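Local structure of ileal bile acid-binding protein (Danio rerio, 3ELX) at residues L40-V45 with L127-K132; F51-Y56 with G92-S97. The protein binds bile acids such as cholate and probably carries them through the cytoplasm, perhaps along with fatty acids. All blocks are in the same frame, centred on the assembly; numbering follows the deposited sequence.

Contact 1: L40-V45 with L127-K132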
ATOM      1  N   LEU A  40      -0.850   8.095   6.843  1.00 13.14           N
ATOM      2  CA  LEU A  40      -1.917   7.362   6.185  1.00 12.41           C
ATOM      3  C   LEU A  40      -2.529   6.325   7.123  1.00 11.02           C
ATOM      4  O   LEU A  40      -1.803   5.511   7.710  1.00 11.49           O
ATOM      5  CB  LEU A  40      -1.375   6.651   4.959  1.00 12.51           C
ATOM      6  CG  LEU A  40      -2.388   5.939   4.070  1.00 13.19           C
ATOM      7  CD1 LEU A  40      -3.215   6.984   3.331  1.00 14.29           C
ATOM      8  CD2 LEU A  40      -1.659   5.020   3.080  1.00 13.48           C
ATOM      9  N   VAL A  41      -3.859   6.349   7.238  1.00 10.33           N
ATOM     10  CA  VAL A  41      -4.607   5.301   7.940  1.00  9.93           C
ATOM     11  C   VAL A  41      -5.112   4.264   6.947  1.00 10.40           C
ATOM     12  O   VAL A  41      -5.670   4.602   5.898  1.00 10.08           O
ATOM     13  CB  VAL A  41      -5.779   5.865   8.767  1.00  9.72           C
ATOM     14  CG1 VAL A  41      -6.638   4.748   9.350  1.00  9.69           C
ATOM     15  CG2 VAL A  41      -5.235   6.730   9.892  1.00 10.17           C
ATOM     16  N   THR A  42      -4.879   3.004   7.293  1.00 10.32           N
ATOM     17  CA  THR A  42      -5.287   1.864   6.485  1.00 10.54           C
ATOM     18  C   THR A  42      -6.286   1.045   7.277  1.00 10.72           C
ATOM     19  O   THR A  42      -6.035   0.709   8.433  1.00 11.09           O
ATOM     20  CB  THR A  42      -4.073   0.968   6.148  1.00 10.85           C
ATOM     21  OG1 THR A  42      -3.121   1.712   5.382  1.00 11.48           O
ATOM     22  CG2 THR A  42      -4.499  -0.235   5.335  1.00 11.84           C
ATOM     23  N   GLU A  43      -7.413   0.718   6.657  1.00 10.06           N
ATOM     24  CA  GLU A  43      -8.382  -0.183   7.258  1.00 10.49           C
ATOM     25  C   GLU A  43      -8.425  -1.464   6.430  1.00 10.32           C
ATOM     26  O   GLU A  43      -8.612  -1.414   5.209  1.00 10.10           O
ATOM     27  CB  GLU A  43      -9.750   0.480   7.286  1.00 11.47           C
ATOM     28  CG  GLU A  43     -10.839  -0.361   7.896  1.00 13.76           C
ATOM     29  CD  GLU A  43     -12.204   0.284   7.741  1.00 17.71           C
ATOM     30  OE1 GLU A  43     -12.337   1.266   6.965  1.00 19.47           O
ATOM     31  OE2 GLU A  43     -13.143  -0.194   8.399  1.00 19.83           O
ATOM     32  N   ILE A  44      -8.251  -2.600   7.098  1.00  9.52           N
ATOM     33  CA  ILE A  44      -8.272  -3.884   6.391  1.00 10.14           C
ATOM     34  C   ILE A  44      -9.313  -4.819   6.993  1.00 10.49           C
ATOM     35  O   ILE A  44      -9.409  -4.956   8.214  1.00 10.21           O
ATOM     36  CB  ILE A  44      -6.890  -4.576   6.382  1.00 10.26           C
ATOM     37  CG1 ILE A  44      -5.813  -3.614   5.868  1.00 10.32           C
ATOM     38  CG2 ILE A  44      -6.934  -5.860   5.506  1.00 10.58           C
ATOM     39  CD1 ILE A  44      -4.406  -4.012   6.261  1.00 12.75           C
ATOM     40  N   VAL A  45     -10.109  -5.441   6.120  1.00 11.04           N
ATOM     41  CA  VAL A  45     -10.960  -6.555   6.510  1.00 11.99           C
ATOM     42  C   VAL A  45     -10.475  -7.760   5.715  1.00 11.70           C
ATOM     43  O   VAL A  45     -10.519  -7.762   4.473  1.00 11.74           O
ATOM     44  CB  VAL A  45     -12.472  -6.281   6.266  1.00 11.75           C
ATOM     45  CG1 VAL A  45     -13.292  -7.501   6.676  1.00 13.86           C
ATOM     46  CG2 VAL A  45     -12.935  -5.053   7.044  1.00 13.23           C
ATOM     47  N   LEU A 127       9.987   2.541  -1.238  1.00 10.68           N
ATOM     48  CA  LEU A 127       9.269   3.142  -0.125  1.00 11.43           C
ATOM     49  C   LEU A 127       8.894   2.041   0.865  1.00 11.40           C
ATOM     50  O   LEU A 127       8.267   1.049   0.491  1.00 11.66           O
ATOM     51  CB  LEU A 127       8.008   3.846  -0.622  1.00 11.46           C
ATOM     52  CG  LEU A 127       6.948   4.251   0.400  1.00 12.61           C
ATOM     53  CD1 LEU A 127       7.480   5.275   1.401  1.00 13.53           C
ATOM     54  CD2 LEU A 127       5.709   4.786  -0.327  1.00 13.52           C
ATOM     55  N   VAL A 128       9.303   2.213   2.119  1.00 11.22           N
ATOM     56  CA  VAL A 128       8.896   1.303   3.182  1.00 11.94           C
ATOM     57  C   VAL A 128       8.065   2.065   4.202  1.00 12.02           C
ATOM     58  O   VAL A 128       8.546   3.010   4.818  1.00 11.68           O
ATOM     59  CB  VAL A 128      10.102   0.661   3.911  1.00 12.10           C
ATOM     60  CG1 VAL A 128       9.613  -0.345   4.953  1.00 13.81           C
ATOM     61  CG2 VAL A 128      11.068  -0.009   2.928  1.00 13.23           C
ATOM     62  N   ARG A 129       6.812   1.651   4.363  1.00 11.79           N
ATOM     63  CA  ARG A 129       5.914   2.258   5.347  1.00 13.25           C
ATOM     64  C   ARG A 129       5.605   1.248   6.432  1.00 12.46           C
ATOM     65  O   ARG A 129       5.275   0.105   6.139  1.00 12.39           O
ATOM     66  CB  ARG A 129       4.608   2.691   4.680  1.00 13.46           C
ATOM     67  CG  ARG A 129       4.742   3.835   3.678  1.00 16.37           C
ATOM     68  CD  ARG A 129       3.370   4.362   3.204  1.00 18.07           C
ATOM     69  NE  ARG A 129       2.380   4.327   4.274  1.00 22.56           N
ATOM     70  CZ  ARG A 129       1.412   3.419   4.379  1.00 24.45           C
ATOM     71  NH1 ARG A 129       1.267   2.474   3.461  1.00 27.45           N
ATOM     72  NH2 ARG A 129       0.578   3.462   5.404  1.00 26.19           N
ATOM     73  N   THR A 130       5.710   1.668   7.691  1.00 11.01           N
ATOM     74  CA  THR A 130       5.411   0.795   8.814  1.00 11.32           C
ATOM     75  C   THR A 130       4.291   1.455   9.604  1.00 11.01           C
ATOM     76  O   THR A 130       4.422   2.608   9.999  1.00 11.54           O
ATOM     77  CB  THR A 130       6.644   0.614   9.717  1.00 11.38           C
ATOM     78  OG1 THR A 130       7.704   0.024   8.952  1.00 12.36           O
ATOM     79  CG2 THR A 130       6.309  -0.284  10.908  1.00 12.76           C
ATOM     80  N   SER A 131       3.201   0.719   9.813  1.00  9.97           N
ATOM     81  CA  SER A 131       2.020   1.243  10.508  1.00  9.75           C
ATOM     82  C   SER A 131       1.736   0.449  11.764  1.00  9.98           C
ATOM     83  O   SER A 131       1.937  -0.769  11.795  1.00  9.62           O
ATOM     84  CB  SER A 131       0.788   1.169   9.583  1.00 10.15           C
ATOM     85  OG  SER A 131       0.959   1.911   8.384  1.00 10.71           O
ATOM     86  N   LYS A 132       1.273   1.150  12.799  1.00  9.49           N
ATOM     87  CA  LYS A 132       0.859   0.528  14.051  1.00 10.17           C
ATOM     88  C   LYS A 132      -0.660   0.447  14.121  1.00  9.88           C
ATOM     89  O   LYS A 132      -1.370   1.248  13.507  1.00  9.76           O
ATOM     90  CB  LYS A 132       1.409   1.311  15.252  1.00 10.20           C
ATOM     91  CG  LYS A 132       0.898   2.741  15.365  1.00 12.32           C
ATOM     92  CD  LYS A 132       1.425   3.433  16.619  1.00 12.49           C
ATOM     93  CE  LYS A 132       0.812   4.827  16.734  1.00 15.54           C
ATOM     94  NZ  LYS A 132       1.427   5.645  17.823  1.00 17.50           N
TER
HETATM   95  O   HOH W   1      -1.377   2.792   7.224  1.00 11.60           O
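Leu40 lays its CD2 methyl over one face of the Arg129 guanidinium. CD2 stands 3.5 Å above the guanidinium plane, displaced toward its rim, and its closest atom is Arg129 NH2 at 3.6 Å. The contact belongs to the interior of the ten-stranded beta barrel of fatty-acid binding proteins. Strand 8-16 runs between the two strands that meet here, so 40-45 and 127-132 are not paired; they reach each other through side chains and one water. With chi1 at -174°, Leu40 CG points away from the backbone N, and from there CD2 reaches the guanidinium face. The two side chains cross at about a right angle. The Arg129 chain is bent at chi3 (36°), and its guanidinium ends up with Leu40 CD2 over a face and the water at its edge. Thr42 OG1 lies near the guanidinium plane, at its edge, but 4.1 Å from Arg129 NH2; a water mediates instead. The strongest polar partner of Arg129 is Glu114 on strand 111-119, whose OE2 forms a salt bridge with NH1. NH2 also hydrogen-bonds to Thr12 OG1 on the intervening strand. These partners would hold the guanidinium in a fixed orientation inside the protein, and the carboxylate probably offsets its buried charge. The side chain of Leu40 also touches Tyr57, a residue that contacts cholate in another structure of this protein. The polar group thus lies near a cholate-contacting residue. The water sits in the guanidinium plane, and four protein atoms surround it. It donates to Leu40 O at 2.8 Å, takes a weak bond from Arg129 NH2, and is also hydrogen-bonded to Thr42 OG1 and to Ser131 OG, each 2.8 Å away.

Contact 2: F51-Y56 with G92-S97; sequences FTWTQY and GKLTIS
Leu94 pushes its CD1 methyl against two aromatic side chains, Phe51 and Trp53. The methyl lies over one face of the Phe51 ring, 4.2 Å from the centroid and 24° off the normal, which makes a CH-pi contact. It is offset toward the rim, and Phe51 CE2 is 3.9 Å from Leu94 CD1. On Trp53 the same methyl meets the outer corner of the six-membered ring, where Leu94 CD1 is 3.7 Å from Trp53 CZ3. That approach is oblique to the indole. The second methyl of Leu94 adds a looser touch, CD2 to Phe51 CE1 at 4.2 Å. All of this is apolar packing between buried side chains that come from opposite directions. The backbones stay well apart: Phe51 CA and Leu94 CA are 10.8 Å from each other. The gap is bridged by side chains across the barrel interior. The CB of Trp53 points toward the strand of Leu94; chi1 of -162° sets CG opposite the backbone N, and CZ3 is the indole atom that meets Leu94.

Leu94 is a cholate-contacting residue in another structure of this protein, so the cluster probably borders the ligand cavity. A second shell packs around the three side chains: Phe67, its ring plane at about 15° to that of Phe51, Ile44 on both aromatics, Thr105 on Trp53, and Val87 and Met89 on Leu94. In the barrel, strand 50-57 lies between strands 41-47 and 61-68, while strand 93-97 lies between 82-90 and 102-108.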
ATOM      1  N   PHE A  51      -9.835  -9.978   0.739  1.00  9.43           N
ATOM      2  CA  PHE A  51      -9.428  -8.724   1.396  1.00  9.14           C
ATOM      3  C   PHE A  51     -10.236  -7.533   0.915  1.00  9.57           C
ATOM      4  O   PHE A  51     -10.543  -7.419  -0.275  1.00  9.93           O
ATOM      5  CB  PHE A  51      -7.969  -8.382   1.084  1.00  9.37           C
ATOM      6  CG  PHE A  51      -6.964  -9.229   1.795  1.00  8.51           C
ATOM      7  CD1 PHE A  51      -6.667 -10.507   1.336  1.00  9.76           C
ATOM      8  CD2 PHE A  51      -6.270  -8.725   2.900  1.00 10.61           C
ATOM      9  CE1 PHE A  51      -5.722 -11.292   1.976  1.00  9.75           C
ATOM     10  CE2 PHE A  51      -5.308  -9.508   3.548  1.00 10.91           C
ATOM     11  CZ  PHE A  51      -5.033 -10.785   3.087  1.00 11.17           C
ATOM     12  N   THR A  52     -10.549  -6.634   1.846  1.00  9.48           N
ATOM     13  CA  THR A  52     -11.021  -5.288   1.515  1.00  9.86           C
ATOM     14  C   THR A  52     -10.024  -4.343   2.164  1.00 10.06           C
ATOM     15  O   THR A  52      -9.869  -4.341   3.392  1.00 10.08           O
ATOM     16  CB  THR A  52     -12.432  -5.012   2.065  1.00 10.48           C
ATOM     17  OG1 THR A  52     -13.341  -6.000   1.566  1.00 12.29           O
ATOM     18  CG2 THR A  52     -12.909  -3.612   1.656  1.00 11.76           C
ATOM     19  N   TRP A  53      -9.358  -3.547   1.339  1.00  9.79           N
ATOM     20  CA  TRP A  53      -8.201  -2.778   1.783  1.00 10.14           C
ATOM     21  C   TRP A  53      -8.475  -1.312   1.497  1.00 10.24           C
ATOM     22  O   TRP A  53      -8.553  -0.913   0.344  1.00 10.44           O
ATOM     23  CB  TRP A  53      -6.982  -3.254   0.992  1.00 10.77           C
ATOM     24  CG  TRP A  53      -5.673  -2.893   1.604  1.00 11.00           C
ATOM     25  CD1 TRP A  53      -5.131  -1.643   1.726  1.00 12.09           C
ATOM     26  CD2 TRP A  53      -4.723  -3.803   2.173  1.00 10.54           C
ATOM     27  NE1 TRP A  53      -3.897  -1.721   2.337  1.00 12.80           N
ATOM     28  CE2 TRP A  53      -3.628  -3.036   2.621  1.00 12.05           C
ATOM     29  CE3 TRP A  53      -4.688  -5.197   2.336  1.00 11.70           C
ATOM     30  CZ2 TRP A  53      -2.506  -3.613   3.220  1.00 13.02           C
ATOM     31  CZ3 TRP A  53      -3.576  -5.770   2.947  1.00 12.12           C
ATOM     32  CH2 TRP A  53      -2.504  -4.973   3.384  1.00 12.80           C
ATOM     33  N   THR A  54      -8.639  -0.520   2.555  1.00  9.82           N
ATOM     34  CA  THR A  54      -9.054   0.878   2.415  1.00 10.21           C
ATOM     35  C   THR A  54      -7.974   1.816   2.939  1.00 10.50           C
ATOM     36  O   THR A  54      -7.445   1.616   4.033  1.00 10.52           O
ATOM     37  CB  THR A  54     -10.387   1.109   3.172  1.00 11.13           C
ATOM     38  OG1 THR A  54     -11.386   0.209   2.670  1.00 11.83           O
ATOM     39  CG2 THR A  54     -10.873   2.531   3.006  1.00 11.96           C
ATOM     40  N   GLN A  55      -7.634   2.825   2.142  1.00  9.53           N
ATOM     41  CA  GLN A  55      -6.628   3.808   2.541  1.00  9.81           C
ATOM     42  C   GLN A  55      -7.242   5.192   2.517  1.00  9.73           C
ATOM     43  O   GLN A  55      -7.890   5.588   1.539  1.00  9.90           O
ATOM     44  CB  GLN A  55      -5.399   3.779   1.616  1.00 11.09           C
ATOM     45  CG  GLN A  55      -4.692   2.434   1.587  1.00 12.95           C
ATOM     46  CD  GLN A  55      -3.626   2.378   0.513  1.00 16.55           C
ATOM     47  OE1 GLN A  55      -3.850   2.799  -0.619  1.00 18.89           O
ATOM     48  NE2 GLN A  55      -2.464   1.850   0.860  1.00 18.43           N
ATOM     49  N   TYR A  56      -7.010   5.935   3.595  1.00  9.60           N
ATOM     50  CA  TYR A  56      -7.575   7.258   3.767  1.00  9.43           C
ATOM     51  C   TYR A  56      -6.545   8.333   3.451  1.00  9.84           C
ATOM     52  O   TYR A  56      -5.812   8.801   4.327  1.00 10.44           O
ATOM     53  CB  TYR A  56      -8.120   7.402   5.192  1.00  9.96           C
ATOM     54  CG  TYR A  56      -9.294   6.483   5.461  1.00  9.66           C
ATOM     55  CD1 TYR A  56     -10.598   6.912   5.240  1.00 11.11           C
ATOM     56  CD2 TYR A  56      -9.099   5.173   5.924  1.00 10.91           C
ATOM     57  CE1 TYR A  56     -11.689   6.083   5.473  1.00 12.30           C
ATOM     58  CE2 TYR A  56     -10.187   4.330   6.168  1.00 11.64           C
ATOM     59  CZ  TYR A  56     -11.482   4.789   5.937  1.00 12.12           C
ATOM     60  OH  TYR A  56     -12.580   3.968   6.151  1.00 12.93           O
ATOM     61  N   GLY A  92       2.936 -15.373   4.346  1.00 16.32           N
ATOM     62  CA  GLY A  92       2.246 -14.273   5.024  1.00 15.52           C
ATOM     63  C   GLY A  92       2.422 -12.913   4.360  1.00 14.97           C
ATOM     64  O   GLY A  92       1.853 -11.914   4.817  1.00 15.15           O
ATOM     65  N   LYS A  93       3.215 -12.872   3.293  1.00 14.10           N
ATOM     66  CA  LYS A  93       3.456 -11.627   2.539  1.00 14.25           C
ATOM     67  C   LYS A  93       2.625 -11.576   1.258  1.00 12.91           C
ATOM     68  O   LYS A  93       2.669 -12.508   0.446  1.00 12.41           O
ATOM     69  CB  LYS A  93       4.928 -11.501   2.130  1.00 14.41           C
ATOM     70  CG  LYS A  93       5.968 -11.467   3.240  1.00 17.71           C
ATOM     71  CD  LYS A  93       7.370 -11.452   2.623  1.00 17.70           C
ATOM     72  CE  LYS A  93       7.913 -10.040   2.372  1.00 23.15           C
ATOM     73  NZ  LYS A  93       6.951  -9.052   1.788  1.00 24.57           N
ATOM     74  N   LEU A  94       1.868 -10.493   1.094  1.00 11.59           N
ATOM     75  CA  LEU A  94       1.115 -10.238  -0.138  1.00 11.63           C
ATOM     76  C   LEU A  94       1.999  -9.548  -1.153  1.00 11.17           C
ATOM     77  O   LEU A  94       2.802  -8.689  -0.784  1.00 11.50           O
ATOM     78  CB  LEU A  94      -0.063  -9.315   0.153  1.00 12.19           C
ATOM     79  CG  LEU A  94      -1.211  -9.884   0.982  1.00 13.60           C
ATOM     80  CD1 LEU A  94      -2.148  -8.769   1.383  1.00 17.92           C
ATOM     81  CD2 LEU A  94      -1.965 -10.943   0.193  1.00 17.19           C
ATOM     82  N   THR A  95       1.854  -9.918  -2.426  1.00 10.61           N
ATOM     83  CA  THR A  95       2.485  -9.169  -3.508  1.00 10.83           C
ATOM     84  C   THR A  95       1.398  -8.710  -4.463  1.00 10.80           C
ATOM     85  O   THR A  95       0.651  -9.525  -5.022  1.00 10.19           O
ATOM     86  CB  THR A  95       3.550 -10.002  -4.272  1.00 11.34           C
ATOM     87  OG1 THR A  95       4.621 -10.347  -3.385  1.00 12.97           O
ATOM     88  CG2 THR A  95       4.126  -9.197  -5.440  1.00 11.29           C
ATOM     89  N   ILE A  96       1.314  -7.398  -4.636  1.00 10.27           N
ATOM     90  CA  ILE A  96       0.394  -6.803  -5.592  1.00 11.06           C
ATOM     91  C   ILE A  96       1.252  -6.162  -6.664  1.00 10.74           C
ATOM     92  O   ILE A  96       2.096  -5.306  -6.373  1.00 10.29           O
ATOM     93  CB  ILE A  96      -0.504  -5.722  -4.960  1.00 10.98           C
ATOM     94  CG1 ILE A  96      -1.219  -6.277  -3.719  1.00 12.87           C
ATOM     95  CG2 ILE A  96      -1.492  -5.192  -6.007  1.00 11.81           C
ATOM     96  CD1 ILE A  96      -2.103  -5.253  -3.003  1.00 13.61           C
ATOM     97  N   SER A  97       1.031  -6.596  -7.896  1.00  9.96           N
ATOM     98  CA  SER A  97       1.780  -6.082  -9.023  1.00 10.24           C
ATOM     99  C   SER A  97       0.994  -4.927  -9.644  1.00 10.71           C
ATOM    100  O   SER A  97       0.164  -5.115 -10.545  1.00 11.17           O
ATOM    101  CB  SER A  97       2.074  -7.205 -10.027  1.00 10.59           C
ATOM    102  OG  SER A  97       2.771  -8.263  -9.373  1.00 11.36           O
TER

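Contacts 1 and 2 join different pairs of strands across one barrel interior, with centres 10 Å apart. Their first segments are neighbours: strands 41-47 and 50-57 form an antiparallel pair, and Glu43 N lies 2.8 Å from Thr54 O, a probable hydrogen bond. Inside, Thr42 CG2 packs on Trp53 NE1 at 3.4 Å, linking the water-centred polar group of contact 1 to the aromatic cluster of contact 2. Along the chain, contact 2 is nested within the loop that contact 1 closes. Both lie close to cholate-contacting residues. Leu94 of contact 2, and Gln55 on the same segment as its two aromatics, contact cholate in another structure; the side chains of Leu40 and Gln55 come within about 4 Å.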